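Local atomic coordinates of D-3-phosphoglycerate dehydrogenase-related protein (Vibrio cholerae, PDB entry 4S1V), a protein that probably catalyses the NAD-dependent oxidation or reduction of a D-2-hydroxyacid such as 3-phosphoglycerate, as a member of the D-isomer-specific 2-hydroxyacid dehydrogenase family. Residues A19-L23 against F305-V309; I60-A66 against L88-V94; C110-I114 against L233-T237. All coordinates share one frame; numbering follows the deposited sequence.

The chain begins in a five-stranded parallel sheet, and residues 19-23, between strands 3-6 and 27-30, meet helix 294-312 near the other end of the chain, closing contact 1, by far the longest loop. Contact 1 returns the C-terminal helix to the N-terminal domain. Nested within it, contact 2 closes a short loop around strand 73-76, joining helices 62-66 and 86-91 of the same domain. The chain then enters the seven-stranded NAD-binding domain, where contact 3, also nested inside contact 1 but in series with contact 2, sets helix 104-119 against strand 233-236. Contact 3 lies across the chain's centre from the other two, about 33 Å from contact 1 and 36 Å from contact 2, centre to centre.

Contact 1 of 3, residues A19-L23 against F305-V309; sequences AFQCL and FENVV
Phe305 and Leu23 come together because each holds its CG beside its own backbone N and anti to its carbonyl carbon, with chi1 of -61° and -65°. Leu23 is then extended to CD1, so that this methyl lands over the centre of the Phe305 ring, 3.5 Å from the centroid of that ring and only 6° from its normal. This is a well-centred CH-pi contact, and the two side chains are nearly perpendicular. Leu23 CD2, the other branch, turns along the helix, meeting Phe305 CB at 3.8 Å and Val308 CG1 at 4.2 Å. A branched leucine thus serves both the flat ring and the valine one turn further on.

The rim of the ring is used as well. Ala19 O approaches the edge, near the ring plane, and comes within 3.0 Å of Phe305 CD2, a tight meeting of a carbonyl oxygen with the weakly positive edge of an aromatic ring. The same oxygen accepts a backbone hydrogen bond from Cys22 N. The small CB of Ala19 allows the backbone to come this close, while Phe20 CA lies 3.8 Å from Phe305 CE2. Toward the outside, Cys22 CB touches Phe305 CB, and Val309 CG1 rests 3.7 Å from Cys22 O.

Beyond the two segments, Phe305 and Val308 also reach Ile6 and Ile4 of strand 3-6, and Leu23 and Phe20 pack on strand 27-30. The last helix thus packs on the N-terminal sheet, so that both ends of the chain build one domain, as in other members of this dehydrogenase family. Glu298 OE1, earlier on the helix, accepts from Ala19 N. Between the segments themselves, cohesion probably rests on dispersion and on the ring's quadrupole, which welcomes methyl groups over its face and oxygen at its rim.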
loop_
_atom_site.group_PDB
_atom_site.type_symbol
_atom_site.label_atom_id
_atom_site.label_comp_id
_atom_site.label_asym_id
_atom_site.label_seq_id
_atom_site.Cartn_x
_atom_site.Cartn_y
_atom_site.Cartn_z
ATOM N N ALA C 19 -38.106 2.973 -20.728
ATOM C CA ALA C 19 -38.113 3.417 -22.112
ATOM C C ALA C 19 -38.013 2.268 -23.126
ATOM O O ALA C 19 -38.445 2.417 -24.266
ATOM C CB ALA C 19 -37.010 4.434 -22.340
ATOM N N PHE C 20 -37.459 1.129 -22.707
ATOM C CA PHE C 20 -37.286 -0.019 -23.600
ATOM C C PHE C 20 -38.610 -0.584 -24.114
ATOM O O PHE C 20 -38.665 -1.110 -25.226
ATOM C CB PHE C 20 -36.464 -1.124 -22.930
ATOM C CG PHE C 20 -35.808 -2.073 -23.903
ATOM C CD1 PHE C 20 -34.634 -1.716 -24.567
ATOM C CD2 PHE C 20 -36.356 -3.329 -24.146
ATOM C CE1 PHE C 20 -34.025 -2.591 -25.456
ATOM C CE2 PHE C 20 -35.751 -4.210 -25.035
ATOM C CZ PHE C 20 -34.584 -3.843 -25.687
ATOM N N GLN C 21 -39.673 -0.464 -23.319
ATOM C CA GLN C 21 -41.004 -0.928 -23.736
ATOM C C GLN C 21 -41.550 -0.173 -24.942
ATOM O O GLN C 21 -42.377 -0.708 -25.682
ATOM C CB GLN C 21 -42.011 -0.892 -22.579
ATOM C CG GLN C 21 -42.038 -2.177 -21.755
ATOM C CD GLN C 21 -42.330 -3.418 -22.592
ATOM O OE1 GLN C 21 -43.317 -3.473 -23.334
ATOM N NE2 GLN C 21 -41.464 -4.424 -22.475
ATOM N N CYS C 22 -41.069 1.056 -25.132
ATOM C CA CYS C 22 -41.389 1.872 -26.304
ATOM C C CYS C 22 -40.963 1.221 -27.624
ATOM O O CYS C 22 -41.368 1.670 -28.698
ATOM C CB CYS C 22 -40.740 3.259 -26.192
ATOM S SG CYS C 22 -41.311 4.262 -24.798
ATOM N N LEU C 23 -40.141 0.175 -27.541
ATOM C CA LEU C 23 -39.649 -0.517 -28.738
ATOM C C LEU C 23 -40.339 -1.860 -29.013
ATOM O O LEU C 23 -39.915 -2.615 -29.895
ATOM C CB LEU C 23 -38.136 -0.703 -28.667
ATOM C CG LEU C 23 -37.244 0.541 -28.690
ATOM C CD1 LEU C 23 -35.790 0.098 -28.626
ATOM C CD2 LEU C 23 -37.499 1.403 -29.921
ATOM N N PHE C 305 -35.770 6.541 -28.535
ATOM C CA PHE C 305 -36.745 5.542 -28.994
ATOM C C PHE C 305 -37.995 6.184 -29.589
ATOM O O PHE C 305 -38.654 5.597 -30.452
ATOM C CB PHE C 305 -37.134 4.578 -27.865
ATOM C CG PHE C 305 -35.986 3.780 -27.315
ATOM C CD1 PHE C 305 -34.782 3.668 -28.015
ATOM C CD2 PHE C 305 -36.114 3.110 -26.102
ATOM C CE1 PHE C 305 -33.731 2.924 -27.507
ATOM C CE2 PHE C 305 -35.068 2.353 -25.595
ATOM C CZ PHE C 305 -33.877 2.264 -26.295
ATOM N N GLU C 306 -38.314 7.388 -29.113
ATOM C CA GLU C 306 -39.415 8.192 -29.644
ATOM C C GLU C 306 -39.128 8.558 -31.098
ATOM O O GLU C 306 -40.014 8.494 -31.952
ATOM C CB GLU C 306 -39.610 9.459 -28.789
ATOM C CG GLU C 306 -40.552 10.512 -29.352
ATOM C CD GLU C 306 -40.294 11.905 -28.793
ATOM O OE1 GLU C 306 -39.790 12.035 -27.655
ATOM O OE2 GLU C 306 -40.589 12.888 -29.503
ATOM N N ASN C 307 -37.879 8.926 -31.378
ATOM C CA ASN C 307 -37.477 9.285 -32.735
ATOM C C ASN C 307 -37.437 8.076 -33.673
ATOM O O ASN C 307 -37.738 8.192 -34.859
ATOM C CB ASN C 307 -36.146 10.030 -32.716
ATOM C CG ASN C 307 -36.289 11.459 -32.223
ATOM O OD1 ASN C 307 -37.346 12.079 -32.374
ATOM N ND2 ASN C 307 -35.225 11.991 -31.638
ATOM N N VAL C 308 -37.089 6.919 -33.120
ATOM C CA VAL C 308 -37.142 5.662 -33.854
ATOM C C VAL C 308 -38.570 5.391 -34.340
ATOM O O VAL C 308 -38.778 5.128 -35.527
ATOM C CB VAL C 308 -36.599 4.479 -33.012
ATOM C CG1 VAL C 308 -36.938 3.148 -33.664
ATOM C CG2 VAL C 308 -35.090 4.603 -32.833
ATOM N N VAL C 309 -39.543 5.476 -33.433
ATOM C CA VAL C 309 -40.953 5.211 -33.780
ATOM C C VAL C 309 -41.591 6.314 -34.643
ATOM O O VAL C 309 -42.530 6.049 -35.406
ATOM C CB VAL C 309 -41.826 4.866 -32.544
ATOM C CG1 VAL C 309 -41.287 3.630 -31.835
ATOM C CG2 VAL C 309 -41.927 6.037 -31.578
#

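Contact 2 of 3, residues I60-A66 against L88-V94; sequences ITENLLA and LCERYGV
The Tyr92 ring turns one face to Leu65 and Ala66: Leu65 CB stands 3.9 Å above its plane, offset toward the rim, and the peptide between the two residues covers it too. At the edge, near the ring plane, sits Glu62 OE2, which accepts a 2.8 Å hydrogen bond from Tyr92 OH. That oxygen is met on its anti side, 19° out of the carboxylate plane, and the carboxylate and ring stand almost perpendicular, at 88°. Glu62 gets there with CG anti to its backbone N and the chain extended beyond. Arg91 adds a long salt bridge, NH1 4.0 Å from Glu62 OE2; the oxygen lies well out of the guanidinium plane, so the pairing is one of charge alone.

Deeper in, Leu65 is the shared wedge: CD1 touches Leu88 CD2 at 3.9 Å, while CD2 meets Cys89 SG, also at 3.9 Å, and Val94 CG2. Gly93, with positive phi, is the C-prime residue of a Schellman motif that ends helix 86-91 and leads Val94 inward. Ile60, Cys89 and Val94 all rest on Ile74. The helices and flanking loop residues are thus apolar toward strand 73-76, whereas the polar clasp lies at the outer rim, where solvent would partly screen the charges of Glu62 and Arg91.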
loop_
_atom_site.group_PDB
_atom_site.type_symbol
_atom_site.label_atom_id
_atom_site.label_comp_id
_atom_site.label_asym_id
_atom_site.label_seq_id
_atom_site.Cartn_x
_atom_site.Cartn_y
_atom_site.Cartn_z
ATOM N N ILE C 60 -19.064 7.702 -35.973
ATOM C CA ILE C 60 -19.636 7.286 -37.249
ATOM C C ILE C 60 -18.759 7.837 -38.370
ATOM O O ILE C 60 -18.740 9.043 -38.618
ATOM C CB ILE C 60 -21.099 7.769 -37.417
ATOM C CG1 ILE C 60 -21.985 7.260 -36.266
ATOM C CG2 ILE C 60 -21.655 7.333 -38.767
ATOM C CD1 ILE C 60 -22.001 5.752 -36.086
ATOM N N THR C 61 -18.015 6.953 -39.025
ATOM C CA THR C 61 -17.091 7.359 -40.084
ATOM C C THR C 61 -17.690 7.097 -41.465
ATOM O O THR C 61 -18.716 6.432 -41.579
ATOM C CB THR C 61 -15.744 6.620 -39.978
ATOM O OG1 THR C 61 -15.967 5.209 -40.053
ATOM C CG2 THR C 61 -15.009 6.971 -38.676
ATOM N N GLU C 62 -17.045 7.620 -42.506
ATOM C CA GLU C 62 -17.458 7.328 -43.878
ATOM C C GLU C 62 -17.329 5.833 -44.173
ATOM O O GLU C 62 -18.183 5.248 -44.843
ATOM C CB GLU C 62 -16.668 8.157 -44.891
ATOM C CG GLU C 62 -17.198 8.019 -46.309
ATOM C CD GLU C 62 -16.812 9.167 -47.222
ATOM O OE1 GLU C 62 -15.800 9.847 -46.954
ATOM O OE2 GLU C 62 -17.528 9.385 -48.219
ATOM N N ASN C 63 -16.267 5.227 -43.651
ATOM C CA ASN C 63 -16.061 3.786 -43.745
ATOM C C ASN C 63 -17.284 2.987 -43.274
ATOM O O ASN C 63 -17.719 2.059 -43.954
ATOM C CB ASN C 63 -14.807 3.383 -42.965
ATOM C CG ASN C 63 -14.451 1.915 -43.133
ATOM O OD1 ASN C 63 -14.561 1.352 -44.222
ATOM N ND2 ASN C 63 -14.013 1.291 -42.048
ATOM N N LEU C 64 -17.843 3.351 -42.120
ATOM C CA LEU C 64 -19.064 2.708 -41.637
ATOM C C LEU C 64 -20.234 2.951 -42.591
ATOM O O LEU C 64 -20.903 2.010 -43.008
ATOM C CB LEU C 64 -19.429 3.186 -40.219
ATOM C CG LEU C 64 -18.667 2.684 -38.984
ATOM C CD1 LEU C 64 -19.456 3.015 -37.721
ATOM C CD2 LEU C 64 -18.396 1.187 -39.059
ATOM N N LEU C 65 -20.459 4.213 -42.940
ATOM C CA LEU C 65 -21.567 4.605 -43.808
ATOM C C LEU C 65 -21.463 3.994 -45.207
ATOM O O LEU C 65 -22.477 3.635 -45.810
ATOM C CB LEU C 65 -21.644 6.133 -43.901
ATOM C CG LEU C 65 -21.964 6.897 -42.608
ATOM C CD1 LEU C 65 -21.395 8.307 -42.662
ATOM C CD2 LEU C 65 -23.464 6.935 -42.346
ATOM N N ALA C 66 -20.237 3.868 -45.712
ATOM C CA ALA C 66 -20.000 3.291 -47.036
ATOM C C ALA C 66 -20.371 1.812 -47.096
ATOM O O ALA C 66 -20.743 1.311 -48.158
ATOM C CB ALA C 66 -18.552 3.497 -47.466
ATOM N N LEU C 88 -22.560 14.269 -43.870
ATOM C CA LEU C 88 -22.011 13.047 -44.472
ATOM C C LEU C 88 -22.981 11.867 -44.373
ATOM O O LEU C 88 -23.122 11.101 -45.325
ATOM C CB LEU C 88 -20.646 12.680 -43.854
ATOM C CG LEU C 88 -19.788 11.579 -44.502
ATOM C CD1 LEU C 88 -19.046 12.071 -45.744
ATOM C CD2 LEU C 88 -18.788 11.027 -43.500
ATOM N N CYS C 89 -23.637 11.720 -43.223
ATOM C CA CYS C 89 -24.637 10.668 -43.031
ATOM C C CYS C 89 -25.758 10.734 -44.077
ATOM O O CYS C 89 -26.137 9.719 -44.657
ATOM C CB CYS C 89 -25.240 10.751 -41.625
ATOM S SG CYS C 89 -24.193 10.116 -40.296
ATOM N N GLU C 90 -26.271 11.938 -44.310
ATOM C CA GLU C 90 -27.400 12.152 -45.222
ATOM C C GLU C 90 -26.983 11.927 -46.667
ATOM O O GLU C 90 -27.748 11.381 -47.461
ATOM C CB GLU C 90 -27.980 13.553 -45.020
ATOM C CG GLU C 90 -28.500 13.770 -43.606
ATOM C CD GLU C 90 -28.958 15.190 -43.333
ATOM O OE1 GLU C 90 -28.181 16.146 -43.583
ATOM O OE2 GLU C 90 -30.097 15.342 -42.842
ATOM N N ARG C 91 -25.748 12.318 -46.984
ATOM C CA ARG C 91 -25.144 12.044 -48.285
ATOM C C ARG C 91 -25.144 10.540 -48.607
ATOM O O ARG C 91 -25.180 10.157 -49.775
ATOM C CB ARG C 91 -23.734 12.640 -48.338
ATOM C CG ARG C 91 -23.059 12.627 -49.703
ATOM C CD ARG C 91 -22.247 11.356 -49.898
ATOM N NE ARG C 91 -21.452 11.403 -51.117
ATOM C CZ ARG C 91 -20.195 11.833 -51.181
ATOM N NH1 ARG C 91 -19.564 12.262 -50.090
ATOM N NH2 ARG C 91 -19.568 11.833 -52.347
ATOM N N TYR C 92 -25.114 9.694 -47.574
ATOM C CA TYR C 92 -25.264 8.245 -47.752
ATOM C C TYR C 92 -26.692 7.760 -47.530
ATOM O O TYR C 92 -26.925 6.559 -47.359
ATOM C CB TYR C 92 -24.309 7.478 -46.839
ATOM C CG TYR C 92 -22.918 7.388 -47.394
ATOM C CD1 TYR C 92 -21.990 8.395 -47.142
ATOM C CD2 TYR C 92 -22.530 6.307 -48.184
ATOM C CE1 TYR C 92 -20.710 8.327 -47.649
ATOM C CE2 TYR C 92 -21.245 6.232 -48.698
ATOM C CZ TYR C 92 -20.345 7.248 -48.426
ATOM O OH TYR C 92 -19.072 7.202 -48.930
ATOM N N GLY C 93 -27.636 8.699 -47.524
ATOM C CA GLY C 93 -29.053 8.389 -47.333
ATOM C C GLY C 93 -29.416 7.978 -45.916
ATOM O O GLY C 93 -30.390 7.255 -45.705
ATOM N N VAL C 94 -28.645 8.437 -44.936
ATOM C CA VAL C 94 -28.960 8.110 -43.548
ATOM C C VAL C 94 -29.496 9.330 -42.822
ATOM O O VAL C 94 -28.827 10.363 -42.747
ATOM C CB VAL C 94 -27.763 7.496 -42.796
ATOM C CG1 VAL C 94 -28.157 7.143 -41.366
ATOM C CG2 VAL C 94 -27.250 6.263 -43.532
#

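Contact 3 of 3, residues C110-I114 against L233-T237; sequences CWSLI and LFVNT
Helix 104-119 lies against the Rossmann-type NAD-binding sheet, and here its residues 110-114 cover strand 233-236, an interior strand between 205-208 and 259-262. The two run nearly antiparallel, at 155°, with axes 9.6 Å apart at closest approach. Alternation along the strand presents Leu233 and Val235 to the helix, and Thr237, just past the strand's end, points the same way; Phe234 and Asn236 do not.

Val235 supplies two methyls to two turns of the helix. Its CG2 meets Ile114 CG1 at 3.8 Å, one side chain lying across the other, and its CG1 lies 4.1 Å from Cys110 SG. Beta-branched valine suits a strand and fills this layer with a short, stiff side chain. Leu233 CD2 reaches the later end of the segment, 4.1 Å from Ile114 O.

At the other end Cys110 carries SG anti to its backbone N (chi1 -179°), reaching 3.7 Å from Thr237 OG1. Thr237 holds that hydroxyl between its backbone N and carbonyl carbon, which places the methyl CG2 against Cys110 CB at 3.9 Å and against Leu113 CD1 at 4.0 Å. Leu113 and Thr237 lie alongside each other, pointing opposite ways. The Cys110 side chain also packs on Ser207 and Ile162, a site that suits a small, weakly polar residue; it lies near, without touching, the glycine-rich pattern probably used for the dinucleotide.

Trp111 and Leu113 extend this helix's packing to Leu115 and Leu121 of a second subunit. Asn236 accepts from Ser238 N through OD1 and donates to Arg239 O through ND2, tying its side chain to the backbone just after the strand. The interface itself is almost wholly aliphatic and buried, held by close methyl and sulfur packing, with Thr237 offering both a methyl and a hydroxyl at its edge.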
loop_
_atom_site.group_PDB
_atom_site.type_symbol
_atom_site.label_atom_id
_atom_site.label_comp_id
_atom_site.label_asym_id
_atom_site.label_seq_id
_atom_site.Cartn_x
_atom_site.Cartn_y
_atom_site.Cartn_z
ATOM N N CYS C 110 -19.891 15.096 -11.059
ATOM C CA CYS C 110 -18.742 15.982 -10.926
ATOM C C CYS C 110 -18.505 16.285 -9.450
ATOM O O CYS C 110 -17.374 16.227 -8.976
ATOM C CB CYS C 110 -18.955 17.278 -11.705
ATOM S SG CYS C 110 -17.553 18.419 -11.614
ATOM N N TRP C 111 -19.582 16.576 -8.720
ATOM C CA TRP C 111 -19.457 16.878 -7.306
ATOM C C TRP C 111 -18.982 15.702 -6.504
ATOM O O TRP C 111 -18.168 15.844 -5.584
ATOM C CB TRP C 111 -20.764 17.419 -6.734
ATOM C CG TRP C 111 -20.470 18.318 -5.568
ATOM C CD1 TRP C 111 -20.768 18.104 -4.223
ATOM C CD2 TRP C 111 -19.726 19.583 -5.601
ATOM N NE1 TRP C 111 -20.298 19.137 -3.448
ATOM C CE2 TRP C 111 -19.665 20.060 -4.216
ATOM C CE3 TRP C 111 -19.146 20.354 -6.609
ATOM C CZ2 TRP C 111 -19.043 21.251 -3.880
ATOM C CZ3 TRP C 111 -18.520 21.555 -6.254
ATOM C CH2 TRP C 111 -18.474 21.990 -4.922
ATOM N N SER C 112 -19.490 14.523 -6.851
ATOM C CA SER C 112 -19.082 13.279 -6.212
ATOM C C SER C 112 -17.582 13.018 -6.392
ATOM O O SER C 112 -16.916 12.523 -5.477
ATOM C CB SER C 112 -19.894 12.112 -6.774
ATOM O OG SER C 112 -19.526 10.896 -6.150
ATOM N N LEU C 113 -17.062 13.355 -7.571
ATOM C CA LEU C 113 -15.638 13.218 -7.866
ATOM C C LEU C 113 -14.843 14.188 -7.012
ATOM O O LEU C 113 -13.814 13.832 -6.436
ATOM C CB LEU C 113 -15.345 13.484 -9.354
ATOM C CG LEU C 113 -15.916 12.602 -10.472
ATOM C CD1 LEU C 113 -14.996 12.641 -11.686
ATOM C CD2 LEU C 113 -16.115 11.159 -10.031
ATOM N N ILE C 114 -15.335 15.418 -6.931
ATOM C CA ILE C 114 -14.661 16.471 -6.172
ATOM C C ILE C 114 -14.543 16.085 -4.696
ATOM O O ILE C 114 -13.471 16.206 -4.100
ATOM C CB ILE C 114 -15.367 17.835 -6.375
ATOM C CG1 ILE C 114 -15.065 18.363 -7.782
ATOM C CG2 ILE C 114 -14.939 18.844 -5.319
ATOM C CD1 ILE C 114 -16.026 19.426 -8.288
ATOM N N LEU C 233 -6.685 21.110 -6.738
ATOM C CA LEU C 233 -7.366 19.980 -7.367
ATOM C C LEU C 233 -7.947 20.358 -8.728
ATOM O O LEU C 233 -8.812 21.228 -8.823
ATOM C CB LEU C 233 -8.458 19.408 -6.452
ATOM C CG LEU C 233 -9.452 18.434 -7.115
ATOM C CD1 LEU C 233 -8.800 17.101 -7.487
ATOM C CD2 LEU C 233 -10.655 18.222 -6.208
ATOM N N PHE C 234 -7.467 19.689 -9.772
ATOM C CA PHE C 234 -7.931 19.946 -11.126
ATOM C C PHE C 234 -8.987 18.926 -11.528
ATOM O O PHE C 234 -8.791 17.726 -11.375
ATOM C CB PHE C 234 -6.757 19.908 -12.099
ATOM C CG PHE C 234 -7.145 20.136 -13.524
ATOM C CD1 PHE C 234 -7.295 21.422 -14.015
ATOM C CD2 PHE C 234 -7.354 19.056 -14.382
ATOM C CE1 PHE C 234 -7.644 21.641 -15.339
ATOM C CE2 PHE C 234 -7.715 19.267 -15.705
ATOM C CZ PHE C 234 -7.853 20.565 -16.187
ATOM N N VAL C 235 -10.103 19.413 -12.049
ATOM C CA VAL C 235 -11.232 18.535 -12.359
ATOM C C VAL C 235 -11.643 18.671 -13.820
ATOM O O VAL C 235 -11.917 19.776 -14.299
ATOM C CB VAL C 235 -12.448 18.824 -11.453
ATOM C CG1 VAL C 235 -13.520 17.758 -11.641
ATOM C CG2 VAL C 235 -12.035 18.881 -9.985
ATOM N N ASN C 236 -11.690 17.547 -14.528
ATOM C CA ASN C 236 -12.210 17.551 -15.891
ATOM C C ASN C 236 -13.301 16.507 -16.095
ATOM O O ASN C 236 -13.005 15.310 -16.207
ATOM C CB ASN C 236 -11.076 17.354 -16.898
ATOM C CG ASN C 236 -11.462 17.740 -18.322
ATOM O OD1 ASN C 236 -12.594 18.163 -18.603
ATOM N ND2 ASN C 236 -10.506 17.601 -19.236
ATOM N N THR C 237 -14.558 16.965 -16.128
ATOM C CA THR C 237 -15.707 16.114 -16.496
ATOM C C THR C 237 -16.283 16.554 -17.841
ATOM O O THR C 237 -17.449 16.289 -18.165
ATOM C CB THR C 237 -16.831 16.156 -15.437
ATOM O OG1 THR C 237 -17.234 17.512 -15.222
ATOM C CG2 THR C 237 -16.359 15.552 -14.113
#